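Local structure of tailspike protein (Siphovirus 9NA, 3RIQ) at the interface of chains A and B. The protein binds the lipopolysaccharide receptor of Salmonella and cleaves its O-antigen chains as an endorhamnosidase, serving as the phage's receptor-binding tailspike. Residues are numbered along the deposited sequence; one frame, centred on the assembly and turned at random. Chains: chain A/B, Tailspike protein.

Contact 1: the interface of chains A and B. Residues chain A 314, 316, 336, 338, 340, 360; chain B 313, 333, 335, 357-358.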
# COMPACT_ATOMS: atom_id res chain seq x y z
N ASN A 314 -2.86 5.51 -2.36
CA ASN A 314 -2.67 5.36 -0.90
C ASN A 314 -3.57 6.28 -0.09
O ASN A 314 -3.14 6.89 0.91
CB ASN A 314 -1.18 5.56 -0.56
CG ASN A 314 -0.27 4.63 -1.39
OD1 ASN A 314 -0.53 3.44 -1.49
ND2 ASN A 314 0.75 5.18 -2.01
N ILE A 316 -6.92 7.12 2.28
CA ILE A 316 -7.87 6.49 3.22
C ILE A 316 -8.79 7.58 3.75
O ILE A 316 -8.31 8.65 4.15
CB ILE A 316 -7.15 5.73 4.37
CG1 ILE A 316 -8.20 5.04 5.27
CG2 ILE A 316 -6.19 6.64 5.17
CD1 ILE A 316 -7.60 4.07 6.30
N ASN A 336 -4.99 1.85 -4.61
CA ASN A 336 -4.98 1.79 -3.16
C ASN A 336 -5.77 2.93 -2.52
O ASN A 336 -5.22 3.91 -2.00
CB ASN A 336 -3.57 1.67 -2.56
CG ASN A 336 -3.60 1.47 -1.05
OD1 ASN A 336 -4.67 1.25 -0.47
ND2 ASN A 336 -2.44 1.61 -0.39
N VAL A 338 -8.97 3.37 0.23
CA VAL A 338 -9.78 2.67 1.25
C VAL A 338 -10.75 3.69 1.82
O VAL A 338 -10.30 4.74 2.28
CB VAL A 338 -8.87 2.15 2.41
CG1 VAL A 338 -9.68 1.56 3.57
CG2 VAL A 338 -7.83 1.14 1.87
N TYR A 340 -14.12 4.20 4.51
CA TYR A 340 -15.02 3.68 5.55
C TYR A 340 -16.12 4.71 5.79
O TYR A 340 -15.84 5.91 5.90
CB TYR A 340 -14.27 3.51 6.88
CG TYR A 340 -13.52 2.21 6.99
CD1 TYR A 340 -14.16 1.07 7.48
CD2 TYR A 340 -12.20 2.10 6.54
CE1 TYR A 340 -13.52 -0.15 7.55
CE2 TYR A 340 -11.51 0.88 6.62
CZ TYR A 340 -12.20 -0.25 7.12
OH TYR A 340 -11.62 -1.50 7.17
N THR A 360 -10.92 -0.56 -1.58
CA THR A 360 -11.63 -1.22 -0.48
C THR A 360 -12.67 -0.23 0.02
O THR A 360 -12.31 0.88 0.44
CB THR A 360 -10.65 -1.58 0.65
OG1 THR A 360 -9.67 -2.49 0.12
CG2 THR A 360 -11.37 -2.29 1.80
N ARG B 313 -1.48 1.41 9.65
CA ARG B 313 -1.42 1.07 8.22
C ARG B 313 -0.01 1.04 7.65
O ARG B 313 0.92 1.71 8.18
CB ARG B 313 -2.32 1.98 7.40
CG ARG B 313 -2.20 3.41 7.66
CD ARG B 313 -3.39 4.25 7.03
NE ARG B 313 -3.35 4.26 5.56
CZ ARG B 313 -2.75 5.17 4.82
NH1 ARG B 313 -2.11 6.18 5.41
NH2 ARG B 313 -2.73 5.05 3.48
N ILE B 333 -8.79 0.78 13.05
CA ILE B 333 -8.71 0.49 11.59
C ILE B 333 -7.30 0.03 11.29
O ILE B 333 -6.36 0.74 11.61
CB ILE B 333 -9.12 1.72 10.74
CG1 ILE B 333 -10.59 2.04 10.98
CG2 ILE B 333 -8.83 1.47 9.25
CD1 ILE B 333 -11.05 3.38 10.40
N ASP B 335 -4.95 -1.53 8.16
CA ASP B 335 -4.89 -1.82 6.72
C ASP B 335 -3.45 -1.98 6.25
O ASP B 335 -2.62 -1.12 6.56
CB ASP B 335 -5.57 -0.70 5.89
CG ASP B 335 -5.45 -0.96 4.39
OD1 ASP B 335 -5.92 -2.06 3.96
OD2 ASP B 335 -4.85 -0.16 3.63
N THR B 357 -7.86 -5.13 7.16
CA THR B 357 -7.78 -5.36 5.72
C THR B 357 -6.38 -5.49 5.20
O THR B 357 -5.47 -4.91 5.74
CB THR B 357 -8.48 -4.22 4.90
OG1 THR B 357 -7.92 -2.94 5.24
CG2 THR B 357 -9.98 -4.17 5.15
N ASN B 358 -6.22 -6.31 4.16
CA ASN B 358 -4.94 -6.41 3.43
C ASN B 358 -3.78 -6.85 4.31
O ASN B 358 -2.75 -6.18 4.42
CB ASN B 358 -4.68 -5.10 2.67
CG ASN B 358 -5.73 -4.88 1.60
OD1 ASN B 358 -5.95 -5.76 0.77
ND2 ASN B 358 -6.44 -3.77 1.68
O HOH W 1 -5.17 -0.86 1.00
O HOH W 2 -8.95 -1.45 7.25
O HOH W 3 -2.45 1.02 2.47

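Contact 2: the interface of chains A and B. Residues chain A 499, 501-503, 521, 525, 527; chain B 515-517, 531-534.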
# COMPACT_ATOMS: atom_id res chain seq x y z
N ILE A 499 -32.45 -39.56 -11.03
CA ILE A 499 -32.27 -39.18 -12.43
C ILE A 499 -33.55 -38.46 -12.92
O ILE A 499 -34.64 -39.06 -12.91
CB ILE A 499 -32.00 -40.45 -13.31
CG1 ILE A 499 -30.77 -41.24 -12.79
CG2 ILE A 499 -31.95 -40.09 -14.81
CD1 ILE A 499 -30.54 -42.57 -13.49
N VAL A 501 -36.24 -37.32 -15.57
CA VAL A 501 -36.68 -37.88 -16.85
C VAL A 501 -37.73 -36.98 -17.46
O VAL A 501 -38.44 -36.24 -16.76
CB VAL A 501 -37.12 -39.36 -16.74
CG1 VAL A 501 -36.21 -40.14 -15.83
CG2 VAL A 501 -38.52 -39.44 -16.27
N ALA A 502 -37.83 -37.02 -18.79
CA ALA A 502 -38.82 -36.16 -19.45
C ALA A 502 -40.25 -36.57 -19.12
O ALA A 502 -40.56 -37.76 -18.95
CB ALA A 502 -38.58 -36.11 -20.95
N GLU A 503 -41.12 -35.57 -19.03
CA GLU A 503 -42.52 -35.77 -18.67
C GLU A 503 -43.40 -36.30 -19.82
O GLU A 503 -44.53 -36.74 -19.58
CB GLU A 503 -43.10 -34.44 -18.16
CG GLU A 503 -42.39 -33.97 -16.88
CD GLU A 503 -42.77 -32.58 -16.45
OE1 GLU A 503 -43.82 -32.08 -16.90
OE2 GLU A 503 -42.00 -31.97 -15.65
N PHE A 521 -41.53 -40.36 -20.04
CA PHE A 521 -42.86 -40.97 -19.89
C PHE A 521 -43.74 -40.77 -21.12
O PHE A 521 -43.88 -39.66 -21.61
CB PHE A 521 -43.56 -40.41 -18.65
CG PHE A 521 -42.95 -40.87 -17.35
CD1 PHE A 521 -42.06 -40.04 -16.64
CD2 PHE A 521 -43.24 -42.14 -16.84
CE1 PHE A 521 -41.49 -40.47 -15.42
CE2 PHE A 521 -42.66 -42.58 -15.63
CZ PHE A 521 -41.78 -41.74 -14.92
N ASP A 525 -48.20 -42.78 -19.27
CA ASP A 525 -47.20 -42.90 -18.19
C ASP A 525 -46.23 -44.08 -18.30
O ASP A 525 -45.61 -44.45 -17.30
CB ASP A 525 -47.89 -42.98 -16.81
CG ASP A 525 -48.53 -41.67 -16.41
OD1 ASP A 525 -47.92 -40.60 -16.64
OD2 ASP A 525 -49.65 -41.73 -15.83
N LEU A 527 -42.86 -45.80 -18.85
CA LEU A 527 -41.45 -45.38 -18.86
C LEU A 527 -40.73 -46.00 -20.06
O LEU A 527 -40.84 -47.20 -20.31
CB LEU A 527 -40.75 -45.77 -17.55
CG LEU A 527 -39.29 -45.26 -17.41
CD1 LEU A 527 -39.21 -43.74 -17.27
CD2 LEU A 527 -38.60 -45.90 -16.22
N SER B 515 -41.48 -36.98 -11.94
CA SER B 515 -40.81 -37.30 -13.20
C SER B 515 -39.32 -37.56 -12.99
O SER B 515 -38.44 -36.93 -13.62
CB SER B 515 -41.09 -36.24 -14.26
OG SER B 515 -40.92 -36.77 -15.56
N SER B 516 -39.04 -38.50 -12.10
CA SER B 516 -37.66 -38.92 -11.83
C SER B 516 -37.60 -40.40 -11.47
O SER B 516 -38.61 -40.98 -11.11
CB SER B 516 -36.98 -38.05 -10.75
OG SER B 516 -37.53 -38.22 -9.46
N ILE B 517 -36.43 -41.02 -11.62
CA ILE B 517 -36.23 -42.46 -11.33
C ILE B 517 -34.98 -42.70 -10.49
O ILE B 517 -34.07 -41.86 -10.45
CB ILE B 517 -36.16 -43.32 -12.64
CG1 ILE B 517 -34.92 -42.93 -13.48
CG2 ILE B 517 -37.48 -43.13 -13.46
CD1 ILE B 517 -34.66 -43.88 -14.65
N ALA B 531 -39.91 -45.53 -10.15
CA ALA B 531 -40.24 -44.37 -11.00
C ALA B 531 -41.27 -43.51 -10.32
O ALA B 531 -42.36 -44.01 -10.00
CB ALA B 531 -40.78 -44.83 -12.31
N LYS B 532 -40.95 -42.23 -10.14
CA LYS B 532 -41.91 -41.25 -9.66
C LYS B 532 -42.48 -40.53 -10.88
O LYS B 532 -41.79 -39.75 -11.53
CB LYS B 532 -41.22 -40.28 -8.69
CG LYS B 532 -42.23 -39.35 -7.94
CD LYS B 532 -41.56 -38.52 -6.86
CE LYS B 532 -42.61 -37.73 -6.04
NZ LYS B 532 -42.04 -37.07 -4.81
N LYS B 533 -43.73 -40.83 -11.22
CA LYS B 533 -44.36 -40.32 -12.43
C LYS B 533 -44.59 -38.80 -12.40
O LYS B 533 -44.42 -38.17 -11.36
CB LYS B 533 -45.69 -41.07 -12.66
CG LYS B 533 -45.50 -42.54 -13.06
CD LYS B 533 -46.87 -43.25 -13.22
CE LYS B 533 -47.33 -43.91 -11.92
NZ LYS B 533 -48.80 -44.36 -11.89
N PRO B 534 -44.98 -38.20 -13.54
CA PRO B 534 -45.24 -36.77 -13.56
C PRO B 534 -46.34 -36.30 -12.59
O PRO B 534 -46.31 -35.14 -12.14
CB PRO B 534 -45.63 -36.51 -15.02
CG PRO B 534 -44.82 -37.55 -15.79
CD PRO B 534 -44.93 -38.78 -14.90
O HOH W 4 -37.69 -34.17 -14.99
O HOH W 5 -50.20 -42.05 -13.12

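Contact 1: the interface of chains A and B
From CB, the side chain of B:Asp335 points from its own right-handed beta-helix towards that of chain A, its CG anti to the backbone N (chi1 178°). B:Asp335 CG lies 4.0 Å from CG2 of A:Val338, which meets the carboxylate tip to tip. Beyond CG the two oxygens part company. B:Asp335 OD1 stays with its own chain and accepts two hydrogen bonds: the side-chain amide ND2 of B:Asn358 donates to its syn lone pair at 2.9 Å, nearly straight (168° at H) and in the plane of that amide, while the hydroxyl OG1 of B:Thr357 donates to the anti lone pair. Gripped on both lone pairs, the carboxylate is held against rotation and turns OD2 towards chain A. B:Asp335 OD2 reaches the partner through water: water 1 lies 2.7 Å from it and bridges to the amide oxygen OD1 of A:Asn336, and water 3 bridges to ND2 of the same amide. Both ends of that amide thus face one carboxylate oxygen. A bent second-shell bond from A:Asn336 ND2 to a lone pair of A:Asn314 OD1 at 2.9 Å, tilted from the amide plane, helps to orient it. Water 2, 2.7 Å from the phenol OH of A:Tyr340, joins it to B:Thr357 OG1.

Apolar branches flank this wet core. CG2 of A:Ile316 sits over the centre of the B:Arg313 guanidinium, 3.7 Å from NE; a bend at chi3 (-68°) helps turn the arginine tip this way, and its NH2 makes at most a weak hydrogen bond to A:Asn314 O. CG2 of B:Ile333 touches A:Tyr340 CE2 at 3.8 Å, with its CD1 offset above one face of the ring. The carboxylate would be polarised by its donors and probably remains ionised. The site joins neighbouring beta-helices of the trimeric tailspike along their length, largely through water with small apolar patches beside it.

Contact 2: the interface of chains A and B
The phenyl ring of A:Phe521 is packed on both faces. Over one, offset toward the rim, lies CD of B:Pro534, 3.8 Å from the ring centroid in a CH-pi contact; against the other, A:Leu527 of the same chain sets its CD1, also near the rim. Around the ring, CE2 meets CG of B:Lys533 at 3.8 Å, CZ approaches CB of B:Ala531, and CE1 comes close to CA of B:Ser515. The aromatic group is therefore wedged between its own leucine and a turn of the partner, with CG beside the backbone N (chi1 -70°).

B:Lys533 crosses this region at about a right angle to both A:Phe521 and A:Asp525. CD of B:Lys533 rests 3.7 Å from CB of A:Asp525; beyond it the bend at chi3 (-91°) turns CE and NZ aside, and B:Lys533 NZ remains 4.8 Å from A:Asp525 OD2. Water 5 bridges that amine and carboxylate, an arrangement that would still allow the opposite charges to attract.

Main chains join alongside. A:Ile499 and B:Ile517 form an antiparallel bridge: A:Ile499 N donates to B:Ile517 O at 2.9 Å, nearly along the C=O axis, and B:Ile517 N returns a bond to A:Ile499 O. Just beyond the bridge, A:Val501 N donates to B:Ser515 O, from above the carbonyl plane. The hydroxyl OG of B:Ser515, anti to its backbone N (chi1 -156°), donates to A:Val501 O at 2.8 Å, also from above the carbonyl plane; water 4 links this oxygen to B:Ser515 O. Beside these bonds, B:Ile517 reaches CG1 to within 3.9 Å of A:Val501 CG1, and its CG2 branch touches A:Leu527 CD2. Pairing strands of two chains and burying an aromatic ring beside them, the site ties the C-terminal ends of adjacent subunits together and probably stabilises the trimer there.

The C-alpha centres of contact 1 and contact 2 lie about 56 Å apart along the same pair of chains, and the two share no residue or strand. Contact 1 draws on strands 311-313, 315-318, 333-340 and 355-362, within the beta-helix; contact 2 uses strands 497-500, 516-521 and 527-532 near the C-terminus. Their chemistry differs: the first is chiefly water-mediated, the second has direct strand pairing and a packed ring. With three copies in the assembly, such contacts would recur around the spike, so subunits are held both along their helices and at the C-terminal end.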